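Putative lipoprotein (Parabacteroides distasonis ATCC 8503, PDB 3JX8) is of unconfirmed function but, as a putative lipoprotein related to auto-transporter adhesin head domains, may take part in cell adhesion or bind lipid. Local coordinates at residues A[152-163]-A[172-183]. Numbering follows the deposited sequence. Where two conformers were deposited one is given.
Sequences IAKDIQLDNLSC and EVIGTVDRASFN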
ATOM      1  N   ILE A 152       1.674 -14.999   9.958  1.00 24.08           N
ATOM      2  CA  ILE A 152       0.766 -15.572  10.943  1.00 24.67           C
ATOM      3  C   ILE A 152       1.447 -15.603  12.302  1.00 24.55           C
ATOM      4  O   ILE A 152       2.579 -16.084  12.423  1.00 24.47           O
ATOM      5  CB  ILE A 152       0.233 -16.997  10.568  1.00 24.52           C
ATOM      6  CG1 ILE A 152      -0.628 -17.527  11.720  1.00 26.05           C
ATOM      7  CG2 ILE A 152       1.350 -17.963  10.299  1.00 25.31           C
ATOM      8  CD1 ILE A 152      -1.680 -18.604  11.345  1.00 26.96           C
ATOM      9  N   ALA A 153       0.779 -15.070  13.318  1.00 24.70           N
ATOM     10  CA  ALA A 153       1.256 -15.152  14.699  1.00 24.87           C
ATOM     11  C   ALA A 153       0.218 -15.966  15.430  1.00 25.58           C
ATOM     12  O   ALA A 153      -0.905 -15.504  15.640  1.00 26.96           O
ATOM     13  CB  ALA A 153       1.423 -13.774  15.315  1.00 24.65           C
ATOM     14  N   LYS A 154       0.583 -17.176  15.816  1.00 25.88           N
ATOM     15  CA  LYS A 154      -0.360 -18.144  16.365  1.00 26.86           C
ATOM     16  C   LYS A 154      -0.727 -17.991  17.823  1.00 26.38           C
ATOM     17  O   LYS A 154      -1.722 -18.552  18.252  1.00 26.36           O
ATOM     18  CB  LYS A 154       0.161 -19.554  16.138  1.00 27.42           C
ATOM     19  CG  LYS A 154       0.242 -19.896  14.666  1.00 30.72           C
ATOM     20  CD  LYS A 154       0.522 -21.367  14.425  1.00 34.24           C
ATOM     21  CE  LYS A 154       0.290 -21.724  12.945  1.00 36.72           C
ATOM     22  NZ  LYS A 154       0.975 -22.998  12.546  1.00 39.30           N
ATOM     23  N   ASP A 155       0.015 -17.213  18.588  1.00 26.57           N
ATOM     24  CA  ASP A 155      -0.212 -17.191  20.028  1.00 26.96           C
ATOM     25  C   ASP A 155       0.463 -15.983  20.627  1.00 27.09           C
ATOM     26  O   ASP A 155       1.630 -16.050  21.058  1.00 28.38           O
ATOM     27  CB  ASP A 155       0.377 -18.487  20.612  1.00 27.95           C
ATOM     28  CG  ASP A 155       0.172 -18.650  22.121  1.00 29.20           C
ATOM     29  OD1 ASP A 155      -0.399 -17.786  22.812  1.00 33.24           O
ATOM     30  OD2 ASP A 155       0.636 -19.697  22.609  1.00 33.58           O
ATOM     31  N   ILE A 156      -0.264 -14.870  20.661  1.00 26.60           N
ATOM     32  CA  ILE A 156       0.294 -13.611  21.131  1.00 25.85           C
ATOM     33  C   ILE A 156      -0.417 -13.149  22.378  1.00 25.65           C
ATOM     34  O   ILE A 156      -1.605 -13.409  22.568  1.00 25.90           O
ATOM     35  CB  ILE A 156       0.277 -12.496  20.028  1.00 26.07           C
ATOM     36  CG1 ILE A 156      -1.152 -11.957  19.791  1.00 25.21           C
ATOM     37  CG2 ILE A 156       0.985 -13.009  18.729  1.00 23.75           C
ATOM     38  CD1 ILE A 156      -1.328 -11.127  18.502  1.00 26.18           C
ATOM     39  N   GLN A 157       0.347 -12.453  23.209  1.00 25.80           N
ATOM     40  CA  GLN A 157      -0.119 -11.800  24.418  1.00 26.20           C
ATOM     41  C   GLN A 157       0.677 -10.505  24.516  1.00 25.86           C
ATOM     42  O   GLN A 157       1.839 -10.503  24.941  1.00 24.95           O
ATOM     43  CB  GLN A 157       0.119 -12.688  25.636  1.00 26.77           C
ATOM     44  CG  GLN A 157      -0.649 -12.226  26.840  1.00 28.93           C
ATOM     45  CD  GLN A 157      -0.294 -12.961  28.127  1.00 31.86           C
ATOM     46  OE1 GLN A 157       0.437 -13.947  28.130  1.00 33.27           O
ATOM     47  NE2 GLN A 157      -0.813 -12.462  29.233  1.00 34.19           N
ATOM     48  N   LEU A 158       0.048  -9.408  24.087  1.00 25.80           N
ATOM     49  CA  LEU A 158       0.732  -8.149  23.881  1.00 25.59           C
ATOM     50  C   LEU A 158      -0.032  -6.964  24.467  1.00 26.22           C
ATOM     51  O   LEU A 158      -1.262  -6.959  24.524  1.00 25.49           O
ATOM     52  CB  LEU A 158       0.905  -7.915  22.367  1.00 25.52           C
ATOM     53  CG  LEU A 158       1.772  -8.900  21.576  1.00 25.26           C
ATOM     54  CD1 LEU A 158       1.515  -8.747  20.082  1.00 24.36           C
ATOM     55  CD2 LEU A 158       3.241  -8.711  21.933  1.00 23.32           C
ATOM     56  N   ASP A 159       0.709  -5.927  24.848  1.00 26.87           N
ATOM     57  CA  ASP A 159       0.098  -4.637  25.138  1.00 27.08           C
ATOM     58  C   ASP A 159      -0.352  -3.963  23.844  1.00 26.93           C
ATOM     59  O   ASP A 159      -1.415  -3.346  23.801  1.00 26.99           O
ATOM     60  CB  ASP A 159       1.081  -3.721  25.873  1.00 27.20           C
ATOM     61  CG  ASP A 159       1.508  -4.286  27.203  1.00 29.55           C
ATOM     62  OD1 ASP A 159       0.669  -4.926  27.870  1.00 33.44           O
ATOM     63  OD2 ASP A 159       2.681  -4.114  27.594  1.00 35.54           O
ATOM     64  N   ASN A 160       0.477  -4.069  22.810  1.00 26.73           N
ATOM     65  CA  ASN A 160       0.268  -3.376  21.544  1.00 26.53           C
ATOM     66  C   ASN A 160       0.553  -4.234  20.344  1.00 25.93           C
ATOM     67  O   ASN A 160       1.593  -4.878  20.288  1.00 25.79           O
ATOM     68  CB  ASN A 160       1.178  -2.171  21.505  1.00 26.91           C
ATOM     69  CG  ASN A 160       0.917  -1.259  22.652  1.00 29.14           C
ATOM     70  OD1 ASN A 160      -0.070  -0.514  22.654  1.00 31.24           O
ATOM     71  ND2 ASN A 160       1.749  -1.351  23.668  1.00 28.55           N
ATOM     72  N   LEU A 161      -0.358  -4.224  19.375  1.00 25.25           N
ATOM     73  CA  LEU A 161      -0.170  -4.941  18.114  1.00 24.33           C
ATOM     74  C   LEU A 161      -0.469  -4.002  16.977  1.00 24.74           C
ATOM     75  O   LEU A 161      -1.505  -3.323  16.969  1.00 24.56           O
ATOM     76  CB  LEU A 161      -1.113  -6.134  18.014  1.00 23.81           C
ATOM     77  CG  LEU A 161      -1.115  -6.867  16.650  1.00 23.46           C
ATOM     78  CD1 LEU A 161       0.230  -7.556  16.362  1.00 20.91           C
ATOM     79  CD2 LEU A 161      -2.277  -7.876  16.565  1.00 20.79           C
ATOM     80  N   SER A 162       0.402  -3.977  15.981  1.00 25.15           N
ATOM     81  CA  SER A 162       0.127  -3.203  14.793  1.00 25.71           C
ATOM     82  C   SER A 162       0.386  -4.024  13.543  1.00 26.04           C
ATOM     83  O   SER A 162       1.480  -4.566  13.379  1.00 25.59           O
ATOM     84  CB  SER A 162       1.017  -1.974  14.803  1.00 26.39           C
ATOM     85  OG  SER A 162       0.936  -1.341  13.562  1.00 29.58           O
ATOM     86  N   CYS A 163      -0.607  -4.114  12.658  1.00 25.93           N
ATOM     87  CA  CYS A 163      -0.434  -4.793  11.362  1.00 26.04           C
ATOM     88  C   CYS A 163      -0.820  -3.916  10.199  1.00 25.61           C
ATOM     89  O   CYS A 163      -1.959  -3.400  10.163  1.00 25.74           O
ATOM     90  CB  CYS A 163      -1.307  -6.046  11.287  1.00 26.53           C
ATOM     91  SG  CYS A 163      -1.057  -7.184  12.623  1.00 28.81           S
ATOM     92  N   GLU A 172      -2.560 -12.931   9.708  1.00 24.16           N
ATOM     93  CA  GLU A 172      -3.434 -13.603  10.653  1.00 24.44           C
ATOM     94  C   GLU A 172      -2.824 -13.614  12.051  1.00 24.81           C
ATOM     95  O   GLU A 172      -1.644 -13.964  12.221  1.00 24.93           O
ATOM     96  CB  GLU A 172      -3.725 -15.029  10.203  1.00 24.81           C
ATOM     97  CG  GLU A 172      -4.599 -15.790  11.185  1.00 26.71           C
ATOM     98  CD  GLU A 172      -5.108 -17.143  10.640  1.00 29.63           C
ATOM     99  OE1 GLU A 172      -4.638 -17.608   9.591  1.00 30.17           O
ATOM    100  OE2 GLU A 172      -6.004 -17.735  11.284  1.00 32.48           O
ATOM    101  N   VAL A 173      -3.628 -13.245  13.049  1.00 24.58           N
ATOM    102  CA  VAL A 173      -3.161 -13.091  14.419  1.00 24.21           C
ATOM    103  C   VAL A 173      -4.155 -13.698  15.369  1.00 24.82           C
ATOM    104  O   VAL A 173      -5.377 -13.536  15.204  1.00 25.54           O
ATOM    105  CB  VAL A 173      -2.843 -11.607  14.808  1.00 24.45           C
ATOM    106  CG1 VAL A 173      -1.690 -11.100  13.972  1.00 23.58           C
ATOM    107  CG2 VAL A 173      -4.064 -10.675  14.688  1.00 22.79           C
ATOM    108  N   ILE A 174      -3.625 -14.431  16.346  1.00 24.76           N
ATOM    109  CA  ILE A 174      -4.406 -15.197  17.293  1.00 24.66           C
ATOM    110  C   ILE A 174      -3.834 -14.946  18.678  1.00 24.72           C
ATOM    111  O   ILE A 174      -2.627 -15.050  18.890  1.00 24.08           O
ATOM    112  CB  ILE A 174      -4.311 -16.711  16.962  1.00 25.47           C
ATOM    113  CG1 ILE A 174      -4.879 -16.992  15.548  1.00 25.78           C
ATOM    114  CG2 ILE A 174      -5.011 -17.569  18.051  1.00 23.14           C
ATOM    115  CD1 ILE A 174      -4.442 -18.361  14.944  1.00 26.42           C
ATOM    116  N   GLY A 175      -4.700 -14.581  19.614  1.00 25.26           N
ATOM    117  CA  GLY A 175      -4.295 -14.361  20.998  1.00 25.27           C
ATOM    118  C   GLY A 175      -5.071 -13.265  21.691  1.00 25.56           C
ATOM    119  O   GLY A 175      -6.287 -13.143  21.514  1.00 25.51           O
ATOM    120  N   THR A 176      -4.344 -12.464  22.463  1.00 25.99           N
ATOM    121  CA  THR A 176      -4.893 -11.347  23.223  1.00 27.11           C
ATOM    122  C   THR A 176      -3.968 -10.148  23.116  1.00 26.67           C
ATOM    123  O   THR A 176      -2.728 -10.298  23.169  1.00 27.33           O
ATOM    124  CB  THR A 176      -4.971 -11.697  24.712  1.00 27.72           C
ATOM    125  OG1 THR A 176      -5.907 -12.747  24.864  1.00 30.99           O
ATOM    126  CG2 THR A 176      -5.495 -10.522  25.546  1.00 30.34           C
ATOM    127  N   VAL A 177      -4.560  -8.963  22.977  0.50 26.28           N
ATOM    128  CA  VAL A 177      -3.818  -7.719  22.902  0.50 25.78           C
ATOM    129  C   VAL A 177      -4.673  -6.638  23.543  0.50 25.86           C
ATOM    130  O   VAL A 177      -5.906  -6.712  23.520  0.50 25.55           O
ATOM    131  CB  VAL A 177      -3.463  -7.332  21.433  0.50 26.05           C
ATOM    132  CG1 VAL A 177      -4.707  -7.271  20.572  0.50 24.90           C
ATOM    133  CG2 VAL A 177      -2.737  -5.988  21.387  0.50 25.95           C
ATOM    134  N   ASP A 178      -4.024  -5.647  24.147  1.00 25.87           N
ATOM    135  CA  ASP A 178      -4.742  -4.544  24.748  1.00 25.93           C
ATOM    136  C   ASP A 178      -5.187  -3.578  23.643  1.00 25.84           C
ATOM    137  O   ASP A 178      -6.388  -3.356  23.475  1.00 26.25           O
ATOM    138  CB  ASP A 178      -3.899  -3.830  25.792  1.00 25.91           C
ATOM    139  CG  ASP A 178      -4.681  -2.767  26.531  1.00 26.77           C
ATOM    140  OD1 ASP A 178      -5.723  -3.085  27.131  1.00 27.86           O
ATOM    141  OD2 ASP A 178      -4.257  -1.603  26.513  1.00 29.24           O
ATOM    142  N   ARG A 179      -4.229  -3.023  22.905  1.00 25.68           N
ATOM    143  CA  ARG A 179      -4.530  -2.140  21.765  1.00 26.49           C
ATOM    144  C   ARG A 179      -4.000  -2.707  20.471  1.00 26.01           C
ATOM    145  O   ARG A 179      -2.847  -3.155  20.421  1.00 26.96           O
ATOM    146  CB  ARG A 179      -3.957  -0.752  21.964  1.00 26.76           C
ATOM    147  CG  ARG A 179      -4.594  -0.036  23.165  1.00 30.61           C
ATOM    148  CD  ARG A 179      -4.047   1.344  23.376  1.00 33.09           C
ATOM    149  NE  ARG A 179      -2.614   1.252  23.547  1.00 37.99           N
ATOM    150  CZ  ARG A 179      -1.757   2.259  23.434  1.00 41.60           C
ATOM    151  NH1 ARG A 179      -2.186   3.491  23.160  1.00 44.31           N
ATOM    152  NH2 ARG A 179      -0.453   2.030  23.616  1.00 41.39           N
ATOM    153  N   ALA A 180      -4.850  -2.685  19.444  1.00 24.67           N
ATOM    154  CA  ALA A 180      -4.538  -3.193  18.127  1.00 23.98           C
ATOM    155  C   ALA A 180      -4.825  -2.136  17.065  1.00 24.16           C
ATOM    156  O   ALA A 180      -5.821  -1.373  17.133  1.00 23.60           O
ATOM    157  CB  ALA A 180      -5.356  -4.459  17.816  1.00 23.10           C
ATOM    158  N   SER A 181      -3.962  -2.125  16.059  1.00 23.62           N
ATOM    159  CA  SER A 181      -4.154  -1.316  14.888  1.00 23.90           C
ATOM    160  C   SER A 181      -3.997  -2.216  13.631  1.00 23.47           C
ATOM    161  O   SER A 181      -2.962  -2.863  13.454  1.00 24.12           O
ATOM    162  CB  SER A 181      -3.163  -0.185  14.940  1.00 23.72           C
ATOM    163  OG  SER A 181      -3.101   0.395  13.668  1.00 28.99           O
ATOM    164  N   PHE A 182      -5.046  -2.305  12.811  1.00 22.92           N
ATOM    165  CA  PHE A 182      -5.077  -3.124  11.600  1.00 23.20           C
ATOM    166  C   PHE A 182      -5.310  -2.292  10.348  1.00 23.51           C
ATOM    167  O   PHE A 182      -6.330  -1.585  10.232  1.00 24.11           O
ATOM    168  CB  PHE A 182      -6.190  -4.148  11.701  1.00 22.98           C
ATOM    169  CG  PHE A 182      -6.033  -5.101  12.834  1.00 23.35           C
ATOM    170  CD1 PHE A 182      -4.865  -5.816  13.003  1.00 24.09           C
ATOM    171  CD2 PHE A 182      -7.071  -5.328  13.717  1.00 23.97           C
ATOM    172  CE1 PHE A 182      -4.727  -6.715  14.062  1.00 23.92           C
ATOM    173  CE2 PHE A 182      -6.935  -6.242  14.768  1.00 25.23           C
ATOM    174  CZ  PHE A 182      -5.753  -6.937  14.932  1.00 23.43           C
ATOM    175  N   ASN A 183      -4.390  -2.390   9.397  1.00 23.37           N
ATOM    176  CA  ASN A 183      -4.396  -1.537   8.220  1.00 23.33           C
ATOM    177  C   ASN A 183      -4.207  -2.363   6.964  1.00 23.52           C
ATOM    178  O   ASN A 183      -3.278  -3.168   6.883  1.00 23.90           O
ATOM    179  CB  ASN A 183      -3.288  -0.527   8.319  1.00 23.41           C
ATOM    180  CG  ASN A 183      -3.337   0.231   9.591  1.00 25.85           C
ATOM    181  OD1 ASN A 183      -4.088   1.196   9.720  1.00 30.19           O
ATOM    182  ND2 ASN A 183      -2.586  -0.231  10.588  1.00 30.91           N
TER
HETATM  183  O   HOH W   1      -1.857  -0.936  25.372  1.00 41.36           O
HETATM  184  O   HOH W   2       0.589  -0.151  25.855  1.00 48.78           O
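Glu172 lies alongside Ile152, both side chains pointing the same way, and its OE1 rests 3.6 Å from Ile152 CD1; in the backbone, Glu172 O accepts the N-H of Ala153. Val173 turns inward, where its CG2 meets Leu161 CD2 tip to tip at 3.8 Å and its CB receives the CD1 end of Ile156. Ile174 N donates to Ala153 O and Ile174 O accepts from Ile156 N; between these bonds 152-163 spends one more residue, a beta bulge. Gly175, opposite Ile156, has phi/psi of 146°/-139°, where a side chain would collide with the carbonyl O of Ile174 and with Ile156 O. Beyond it Thr176 bonds Ile156 and Leu158 through its backbone. The next corner is polar. A water joins Asp159 O, Asp178 OD2 and Arg179 NE, while Asp178 OD1 forms a salt bridge with Arg198. The bent Arg179 chain runs beside Asn160, whose OD1 takes two weak bonds, from NH2 at 2.7 Å and from NE; the amide and guanidinium planes stand 71° apart. Past Ala180 and Ser181, Phe182 offers its ring edge to Cys163, with SG 5.1 Å from the ring centroid, and CE1 touches Leu161 CD2 at 3.7 Å. Asn183 grips Cys163 O twice, by its backbone N (2.7 Å) and by ND2 from above the carbonyl plane, and its OD1 accepts from Asn203 one strand further on. Parallel pairing of equivalent strands in neighbouring coils, with matched corners around an apolar interior, marks a right-handed beta-helix, consistent with the pectate-lyase-like clan.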